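Local structure of alpha-ketoglutarate-dependent 2,4-dichlorophenoxyacetate dioxygenase (Bradyrhizobium diazoefficiens, 5BKE) at residues F107-L113 / S174-F180. The protein is probably a metal- and 2-oxoglutarate-dependent dioxygenase of the TfdA family, linked to degradation of aryloxyalkanoate herbicides. Residues are numbered along the deposited sequence; the frame is centred on the assembly and turned at random.
With OGA (N-oxalylglycine), chain O.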
ATOM      1  N   PHE C 107     -48.720   6.209 -28.100  1.00 47.66           N
ATOM      2  CA  PHE C 107     -48.448   5.796 -26.725  1.00 47.51           C
ATOM      3  C   PHE C 107     -47.272   4.800 -26.662  1.00 46.66           C
ATOM      4  O   PHE C 107     -46.422   4.912 -25.774  1.00 44.52           O
ATOM      5  CB  PHE C 107     -49.715   5.205 -26.100  1.00 49.44           C
ATOM      6  CG  PHE C 107     -49.670   5.094 -24.594  1.00 54.10           C
ATOM      7  CD1 PHE C 107     -49.190   3.925 -23.969  1.00 55.01           C
ATOM      8  CD2 PHE C 107     -50.137   6.142 -23.785  1.00 53.75           C
ATOM      9  CE1 PHE C 107     -49.160   3.818 -22.577  1.00 53.90           C
ATOM     10  CE2 PHE C 107     -50.113   6.034 -22.396  1.00 51.84           C
ATOM     11  CZ  PHE C 107     -49.621   4.876 -21.793  1.00 53.13           C
ATOM     12  N   ASN C 108     -47.224   3.850 -27.608  1.00 46.71           N
ATOM     13  CA  ASN C 108     -46.145   2.834 -27.720  1.00 44.42           C
ATOM     14  C   ASN C 108     -44.764   3.417 -28.029  1.00 42.48           C
ATOM     15  O   ASN C 108     -43.748   2.755 -27.818  1.00 44.29           O
ATOM     16  CB  ASN C 108     -46.468   1.802 -28.804  1.00 45.62           C
ATOM     17  CG  ASN C 108     -47.566   0.830 -28.407  1.00 48.61           C
ATOM     18  OD1 ASN C 108     -48.097   0.864 -27.288  1.00 51.12           O
ATOM     19  ND2 ASN C 108     -47.916  -0.053 -29.340  1.00 48.00           N
ATOM     20  N   LEU C 109     -44.744   4.640 -28.554  1.00 39.01           N
ATOM     21  CA  LEU C 109     -43.512   5.380 -28.807  1.00 35.26           C
ATOM     22  C   LEU C 109     -42.791   5.752 -27.506  1.00 32.95           C
ATOM     23  O   LEU C 109     -41.591   6.028 -27.522  1.00 32.12           O
ATOM     24  CB  LEU C 109     -43.785   6.617 -29.673  1.00 35.05           C
ATOM     25  CG  LEU C 109     -44.081   6.367 -31.163  1.00 35.34           C
ATOM     26  CD1 LEU C 109     -44.437   7.670 -31.866  1.00 33.29           C
ATOM     27  CD2 LEU C 109     -42.921   5.667 -31.878  1.00 35.47           C
ATOM     28  N   GLY C 110     -43.533   5.728 -26.395  1.00 29.54           N
ATOM     29  CA  GLY C 110     -42.983   5.809 -25.046  1.00 28.07           C
ATOM     30  C   GLY C 110     -41.832   4.852 -24.771  1.00 26.67           C
ATOM     31  O   GLY C 110     -40.903   5.197 -24.045  1.00 26.19           O
ATOM     32  N   ASN C 111     -41.884   3.663 -25.369  1.00 26.24           N
ATOM     33  CA  ASN C 111     -40.826   2.660 -25.213  1.00 26.62           C
ATOM     34  C   ASN C 111     -39.468   3.117 -25.773  1.00 26.27           C
ATOM     35  O   ASN C 111     -38.439   2.532 -25.438  1.00 26.96           O
ATOM     36  CB  ASN C 111     -41.248   1.294 -25.787  1.00 26.72           C
ATOM     37  CG  ASN C 111     -42.164   0.511 -24.846  1.00 28.66           C
ATOM     38  OD1 ASN C 111     -42.462   0.948 -23.730  1.00 29.25           O
ATOM     39  ND2 ASN C 111     -42.609  -0.659 -25.295  1.00 28.57           N
ATOM     40  N   CYS C 112     -39.471   4.174 -26.590  1.00 25.19           N
ATOM     41  CA  CYS C 112     -38.248   4.708 -27.169  1.00 24.77           C
ATOM     42  C   CYS C 112     -37.448   5.517 -26.181  1.00 23.64           C
ATOM     43  O   CYS C 112     -36.281   5.816 -26.430  1.00 23.73           O
ATOM     44  CB  CYS C 112     -38.539   5.532 -28.427  1.00 25.96           C
ATOM     45  SG  CYS C 112     -39.167   4.538 -29.795  1.00 27.43           S
ATOM     46  N   LEU C 113     -38.083   5.882 -25.069  1.00 22.93           N
ATOM     47  CA  LEU C 113     -37.406   6.567 -23.968  1.00 22.12           C
ATOM     48  C   LEU C 113     -36.802   5.570 -22.977  1.00 21.32           C
ATOM     49  O   LEU C 113     -37.331   4.466 -22.801  1.00 21.26           O
ATOM     50  CB  LEU C 113     -38.366   7.529 -23.267  1.00 22.78           C
ATOM     51  CG  LEU C 113     -39.107   8.571 -24.111  1.00 22.91           C
ATOM     52  CD1 LEU C 113     -40.220   9.218 -23.297  1.00 23.04           C
ATOM     53  CD2 LEU C 113     -38.155   9.630 -24.659  1.00 23.28           C
ATOM     54  N   SER C 174     -43.959  10.314 -18.769  1.00 28.69           N
ATOM     55  CA  SER C 174     -43.235   9.774 -19.914  1.00 29.93           C
ATOM     56  C   SER C 174     -43.914  10.096 -21.244  1.00 31.18           C
ATOM     57  O   SER C 174     -43.238  10.499 -22.195  1.00 30.77           O
ATOM     58  CB  SER C 174     -43.018   8.272 -19.773  1.00 29.51           C
ATOM     59  OG  SER C 174     -44.243   7.591 -19.608  1.00 28.86           O
ATOM     60  N   ARG C 175     -45.236   9.923 -21.300  1.00 31.06           N
ATOM     61  CA  ARG C 175     -46.005  10.239 -22.504  1.00 33.03           C
ATOM     62  C   ARG C 175     -46.111  11.743 -22.686  1.00 32.07           C
ATOM     63  O   ARG C 175     -46.097  12.229 -23.808  1.00 31.32           O
ATOM     64  CB  ARG C 175     -47.391   9.576 -22.505  1.00 34.72           C
ATOM     65  CG  ARG C 175     -47.392   8.059 -22.373  1.00 38.04           C
ATOM     66  CD  ARG C 175     -46.426   7.372 -23.326  1.00 42.83           C
ATOM     67  NE  ARG C 175     -46.337   5.916 -23.141  1.00 44.20           N
ATOM     68  CZ  ARG C 175     -45.376   5.275 -22.470  1.00 45.91           C
ATOM     69  NH1 ARG C 175     -45.399   3.951 -22.405  1.00 46.68           N
ATOM     70  NH2 ARG C 175     -44.392   5.936 -21.866  1.00 45.92           N
ATOM     71  N   GLY C 176     -46.160  12.471 -21.572  1.00 32.95           N
ATOM     72  CA  GLY C 176     -46.131  13.936 -21.578  1.00 32.70           C
ATOM     73  C   GLY C 176     -44.910  14.593 -22.196  1.00 33.67           C
ATOM     74  O   GLY C 176     -45.031  15.645 -22.835  1.00 34.59           O
ATOM     75  N   SER C 177     -43.732  13.998 -22.011  1.00 33.36           N
ATOM     76  CA  SER C 177     -42.511  14.540 -22.634  1.00 34.25           C
ATOM     77  C   SER C 177     -42.480  14.316 -24.152  1.00 35.14           C
ATOM     78  O   SER C 177     -41.722  14.979 -24.868  1.00 38.43           O
ATOM     79  CB  SER C 177     -41.240  14.008 -21.956  1.00 32.81           C
ATOM     80  OG  SER C 177     -41.192  12.600 -21.994  1.00 30.33           O
ATOM     81  N   LEU C 178     -43.308  13.388 -24.632  1.00 35.20           N
ATOM     82  CA  LEU C 178     -43.462  13.143 -26.060  1.00 35.41           C
ATOM     83  C   LEU C 178     -44.597  13.958 -26.686  1.00 38.26           C
ATOM     84  O   LEU C 178     -44.823  13.857 -27.885  1.00 40.44           O
ATOM     85  CB  LEU C 178     -43.640  11.642 -26.340  1.00 34.52           C
ATOM     86  CG  LEU C 178     -42.432  10.705 -26.128  1.00 34.75           C
ATOM     87  CD1 LEU C 178     -42.765   9.288 -26.557  1.00 33.70           C
ATOM     88  CD2 LEU C 178     -41.174  11.181 -26.845  1.00 33.27           C
ATOM     89  N   GLY C 179     -45.300  14.762 -25.883  1.00 41.09           N
ATOM     90  CA  GLY C 179     -46.409  15.611 -26.368  1.00 44.29           C
ATOM     91  C   GLY C 179     -47.822  15.078 -26.161  1.00 47.07           C
ATOM     92  O   GLY C 179     -48.794  15.809 -26.347  1.00 47.03           O
ATOM     93  N   PHE C 180     -47.924  13.805 -25.779  1.00 50.79           N
ATOM     94  CA  PHE C 180     -49.178  13.116 -25.432  1.00 50.80           C
ATOM     95  C   PHE C 180     -49.650  13.645 -24.055  1.00 52.07           C
ATOM     96  O   PHE C 180     -49.271  13.101 -23.006  1.00 51.62           O
ATOM     97  CB  PHE C 180     -48.867  11.608 -25.397  1.00 52.21           C
ATOM     98  CG  PHE C 180     -50.064  10.694 -25.463  1.00 55.11           C
ATOM     99  CD1 PHE C 180     -50.920  10.531 -24.361  1.00 55.68           C
ATOM    100  CD2 PHE C 180     -50.286   9.914 -26.603  1.00 55.40           C
ATOM    101  CE1 PHE C 180     -52.002   9.654 -24.419  1.00 56.63           C
ATOM    102  CE2 PHE C 180     -51.363   9.035 -26.663  1.00 56.04           C
ATOM    103  CZ  PHE C 180     -52.223   8.904 -25.571  1.00 55.71           C
TER
HETATM  104  C1  OGA O 402     -40.559  -3.719 -23.068  1.00 29.89           C
HETATM  105  C2  OGA O 402     -39.829  -2.798 -23.911  1.00 28.89           C
HETATM  106  C4  OGA O 402     -38.720  -2.467 -26.081  1.00 31.18           C
HETATM  107  C5  OGA O 402     -38.705  -3.237 -27.372  1.00 32.50           C
HETATM  108  O1  OGA O 402     -40.646  -3.436 -21.848  1.00 29.18           O
HETATM  109  O2  OGA O 402     -41.025  -4.760 -23.580  1.00 31.38           O
HETATM  110  O2' OGA O 402     -39.687  -1.642 -23.520  1.00 28.82           O
HETATM  111  O3  OGA O 402     -39.816  -3.528 -27.875  1.00 34.75           O
HETATM  112  N1  OGA O 402     -39.328  -3.280 -25.039  1.00 29.78           N
HETATM  113  O4  OGA O 402     -37.603  -3.561 -27.870  1.00 31.84           O
HETATM  114  O   HOH W   1     -41.450   5.253 -21.397  1.00 28.25           O
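The backbones of Gly-110 and Arg-175 come closest, CA to CA 5.9 Å, where the 3-10 turn 109-112 that follows helix 103-108 meets the last turn of helix 171-176. Gly-110 leaves room for the arginine; a CB there would run into the guanidinium carbon. Gly-110 CA lies over one face of the guanidinium, 3.5 Å from Arg-175 NH2. The arginine chain bends at chi2 (-49°) and passes across the Phe-107 ring at about a right angle. Arg-175 NE sits over the ring centre, and Arg-175 CZ is 4.3 Å from the centroid of the Phe-107 ring, a cation-pi contact. Arg-175 CD adds a CH-pi contact on the same face. The ring and guanidinium planes are 62° apart, so this is not a flat stack. Arg-175 NE also lies 2.8 Å from Phe-107 O. One water bridges Arg-175 NH2 and Gly-110 O, donating to the carbonyl.

Phe-107 turns its edge to the face of Phe-180, with centroids of the two rings 5.5 Å apart and planes at 75°. With an alanine in place of Phe-107, the arginine would probably lose its aromatic platform, and a gap would be likely to open beside Phe-180. Leu-113 and Leu-178 meet tip to tip, with Leu-113 CD1 3.9 Å from Leu-178 CG. A Schellman motif at Gly-179 closes the last turn and leads the chain to Phe-180.

Asn-111 lies in the N-oxalylglycine pocket, near the manganese ligand His-115, so the contact appears to sit behind one side of the active site of this TauD/TfdA-family (cupin-clan) dioxygenase. The backbone of Asn-111 hydrogen-bonds to Val-266 of strand 262-266. Ser-174 OG is hydrogen-bonded to His-215, while Leu-178 and Cys-112 pack on Leu-229 of the second subunit, in its helix 224-238.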